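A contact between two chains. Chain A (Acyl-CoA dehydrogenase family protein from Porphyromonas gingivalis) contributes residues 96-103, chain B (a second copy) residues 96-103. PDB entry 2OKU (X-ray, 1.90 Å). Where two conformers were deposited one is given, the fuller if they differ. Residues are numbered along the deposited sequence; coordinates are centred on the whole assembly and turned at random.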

# COMPACT_ATOMS: atom_id res chain seq x y z
N GLU A 96 -1.39 2.73 9.26
CA GLU A 96 -0.26 2.63 10.15
C GLU A 96 0.36 1.21 10.09
O GLU A 96 1.57 1.07 10.12
N VAL A 97 -0.47 0.17 9.99
CA VAL A 97 0.08 -1.17 9.86
C VAL A 97 0.80 -1.38 8.50
O VAL A 97 1.89 -1.98 8.45
N TYR A 98 0.21 -0.87 7.40
CA TYR A 98 0.88 -0.89 6.11
C TYR A 98 2.21 -0.12 6.17
O TYR A 98 3.17 -0.54 5.56
N LEU A 99 2.26 0.99 6.92
CA LEU A 99 3.53 1.72 7.14
C LEU A 99 4.63 0.81 7.71
O LEU A 99 5.77 0.87 7.27
N ARG A 100 4.26 -0.05 8.66
CA ARG A 100 5.21 -0.96 9.31
C ARG A 100 5.75 -1.95 8.31
O ARG A 100 6.93 -2.24 8.29
N TYR A 101 4.85 -2.46 7.47
CA TYR A 101 5.22 -3.35 6.38
C TYR A 101 6.23 -2.68 5.45
O TYR A 101 7.27 -3.25 5.17
N GLY A 102 5.92 -1.46 5.02
CA GLY A 102 6.81 -0.72 4.15
C GLY A 102 8.14 -0.47 4.82
O GLY A 102 9.18 -0.59 4.20
N GLN A 103 8.13 -0.13 6.11
CA GLN A 103 9.38 0.10 6.84
C GLN A 103 10.22 -1.19 6.92
O GLN A 103 11.41 -1.15 6.70
N GLU B 96 1.59 -5.96 -6.76
CA GLU B 96 1.20 -7.39 -6.64
C GLU B 96 1.57 -7.98 -5.29
O GLU B 96 0.79 -8.74 -4.69
N VAL B 97 2.77 -7.66 -4.81
CA VAL B 97 3.21 -8.14 -3.52
C VAL B 97 2.33 -7.57 -2.39
O VAL B 97 1.94 -8.30 -1.47
N TYR B 98 2.02 -6.28 -2.46
CA TYR B 98 1.14 -5.66 -1.47
C TYR B 98 -0.26 -6.29 -1.49
O TYR B 98 -0.84 -6.50 -0.45
N LEU B 99 -0.75 -6.63 -2.68
CA LEU B 99 -2.07 -7.29 -2.85
C LEU B 99 -2.07 -8.66 -2.17
O LEU B 99 -3.02 -9.03 -1.48
N ARG B 100 -1.00 -9.41 -2.35
CA ARG B 100 -0.88 -10.71 -1.70
C ARG B 100 -0.86 -10.59 -0.17
O ARG B 100 -1.44 -11.41 0.53
N TYR B 101 -0.18 -9.56 0.32
CA TYR B 101 -0.20 -9.21 1.74
C TYR B 101 -1.62 -8.90 2.22
O TYR B 101 -2.06 -9.46 3.22
N GLY B 102 -2.33 -8.04 1.49
CA GLY B 102 -3.74 -7.72 1.79
C GLY B 102 -4.65 -8.94 1.78
O GLY B 102 -5.53 -9.08 2.64
N GLN B 103 -4.46 -9.80 0.79
CA GLN B 103 -5.20 -11.06 0.70
C GLN B 103 -4.97 -11.95 1.91
O GLN B 103 -5.93 -12.51 2.48

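Four tyrosines, two from each copy of the helix, form the apolar centre of this contact. The helix axes come no closer than 12.4 Å, with their N-to-C directions at 130°, so the backbones stand well apart and large side chains are needed to fill the space between them. Tyrosine suits this role: its flat ring is long enough to span the gap and offers both a face and an edge for packing.

A:Tyr101 and B:Tyr101 point directly toward the opposing helix, each with chi1 in the t well, and they have the largest areas covered by the other stretch. Their rings meet obliquely, centroids 4.3 Å apart and planes inclined at 32°, with A:Tyr101 CD1 lying 3.6 Å from B:Tyr101 CE1. One face of each ring is thus covered by its counterpart.

A:Tyr98 and B:Tyr98 reach the centre by a different route. Their CA-to-CB bonds point sideways, but chi1 in the m region (-86° and -90°) brings the ends of the side chains nearer to the partner. Each offers a ring face to the edge of the other chain's Tyr101. The ring of B:Tyr101 stands at 87° to that of A:Tyr98, with A:Tyr98 CZ 3.7 Å from B:Tyr101 CE2; the ring of A:Tyr101 stands at 80° to that of B:Tyr98, with A:Tyr101 CE2 3.7 Å from B:Tyr98 CZ. Such edge-to-face geometry sets the weakly positive ring hydrogens against the electron-rich face. The two Tyr98 rings also meet near their edges, A:Tyr98 CD2 lying 3.8 Å from B:Tyr98 CD2, and so complete a nearly symmetric cluster.

Glycine makes room for the ends of these rings. A:Tyr98 OH lies 3.6 Å from B:Gly102 CA, and B:Tyr98 OH lies 3.7 Å from A:Gly102 CA. With no side chain, each glycine lets a hydroxyl approach its backbone; an ideally placed CB on B:Gly102 would fall a tight 3.2 Å from A:Tyr98 OH.

Farther out, valine provides a compact apolar flank. Both Val97 side chains have chi1 near t and point sideways, and their CG1 methyls meet the outer ends of the Tyr101 rings: A:Val97 CG1 is 3.5 Å from B:Tyr101 OH, and B:Val97 CG1 is 3.2 Å from A:Tyr101 OH. A:Leu99 and B:Leu99 point away and take no part in the contact.

No direct hydrogen bond joins the stretches, but one water does. It donates to A:Tyr98 O at 2.9 Å and hydrogen-bonds B:Tyr98 OH at 2.7 Å, linking a backbone carbonyl to the phenol of the other chain. Both Tyr98 hydroxyls also find partners elsewhere in the structure, as suits polar groups on buried side chains. Beyond the contact, the long polar side chains remain clear of the opposing stretch: A:Arg100 NH1 instead donates to A:Gln103 OE1 at 2.9 Å, within its own helix.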

# COMPACT_ATOMS: atom_id res chain seq x y z
CB GLU A 96 -0.65 3.02 11.58
CG GLU A 96 -0.84 4.54 11.73
CD GLU A 96 -1.38 4.94 13.10
OE1 GLU A 96 -1.47 4.06 14.00
OE2 GLU A 96 -1.70 6.13 13.30
CB VAL A 97 -0.99 -2.24 10.13
CG1 VAL A 97 -0.43 -3.66 9.87
CG2 VAL A 97 -1.48 -2.11 11.58
CB TYR A 98 0.01 -0.34 4.97
CG TYR A 98 -0.93 -1.37 4.32
CD1 TYR A 98 -2.04 -1.89 5.02
CD2 TYR A 98 -0.69 -1.84 3.04
CE1 TYR A 98 -2.87 -2.81 4.43
CE2 TYR A 98 -1.51 -2.76 2.45
CZ TYR A 98 -2.61 -3.24 3.14
OH TYR A 98 -3.40 -4.18 2.53
CB LEU A 99 3.31 2.91 8.08
CG LEU A 99 4.56 3.68 8.58
CD1 LEU A 99 5.07 4.56 7.47
CD2 LEU A 99 4.25 4.53 9.82
CB ARG A 100 4.53 -1.73 10.46
CG ARG A 100 3.91 -0.84 11.53
CD ARG A 100 4.87 0.26 11.93
NE ARG A 100 4.24 1.31 12.72
CZ ARG A 100 4.86 2.43 13.06
NH1 ARG A 100 6.11 2.65 12.67
NH2 ARG A 100 4.22 3.33 13.78
CB TYR A 101 3.98 -3.74 5.61
CG TYR A 101 4.24 -4.64 4.42
CD1 TYR A 101 4.46 -6.00 4.58
CD2 TYR A 101 4.29 -4.12 3.14
CE1 TYR A 101 4.71 -6.82 3.46
CE2 TYR A 101 4.54 -4.91 2.05
CZ TYR A 101 4.74 -6.26 2.20
OH TYR A 101 4.97 -7.03 1.06
CB GLN A 103 9.11 0.62 8.25
CG GLN A 103 8.62 2.05 8.29
CD GLN A 103 8.18 2.50 9.67
OE1 GLN A 103 7.67 1.71 10.47
NE2 GLN A 103 8.36 3.78 9.95
CB GLU B 96 1.88 -8.20 -7.75
CG GLU B 96 1.26 -7.94 -9.09
CD GLU B 96 1.92 -8.68 -10.24
OE1 GLU B 96 3.10 -9.12 -10.13
OE2 GLU B 96 1.26 -8.78 -11.28
CB VAL B 97 4.68 -7.82 -3.28
CG1 VAL B 97 5.11 -8.29 -1.90
CG2 VAL B 97 5.55 -8.52 -4.37
CB TYR B 98 1.02 -4.15 -1.71
CG TYR B 98 2.05 -3.31 -0.99
CD1 TYR B 98 3.34 -3.21 -1.45
CD2 TYR B 98 1.69 -2.60 0.16
CE1 TYR B 98 4.28 -2.43 -0.78
CE2 TYR B 98 2.61 -1.81 0.82
CZ TYR B 98 3.90 -1.73 0.36
OH TYR B 98 4.78 -0.94 1.05
CB LEU B 99 -2.44 -7.42 -4.34
CG LEU B 99 -3.60 -8.32 -4.81
CD1 LEU B 99 -4.86 -7.50 -4.98
CD2 LEU B 99 -3.33 -9.10 -6.16
CB ARG B 100 0.34 -11.45 -2.22
CG ARG B 100 0.11 -12.00 -3.63
CD ARG B 100 1.11 -13.06 -4.03
NE ARG B 100 2.39 -12.48 -4.36
CZ ARG B 100 2.69 -11.89 -5.51
NH1 ARG B 100 1.82 -11.83 -6.52
NH2 ARG B 100 3.90 -11.38 -5.67
CB TYR B 101 0.74 -8.02 1.99
CG TYR B 101 0.64 -7.35 3.32
CD1 TYR B 101 1.30 -7.85 4.43
CD2 TYR B 101 -0.13 -6.20 3.47
CE1 TYR B 101 1.21 -7.21 5.67
CE2 TYR B 101 -0.24 -5.57 4.68
CZ TYR B 101 0.43 -6.06 5.77
OH TYR B 101 0.33 -5.38 6.95
CB GLN B 103 -4.84 -11.82 -0.58
CG GLN B 103 -5.42 -11.23 -1.85
CD GLN B 103 -4.92 -11.91 -3.11
OE1 GLN B 103 -3.82 -12.46 -3.14
NE2 GLN B 103 -5.72 -11.86 -4.17
O HOH W 1 3.41 0.59 2.86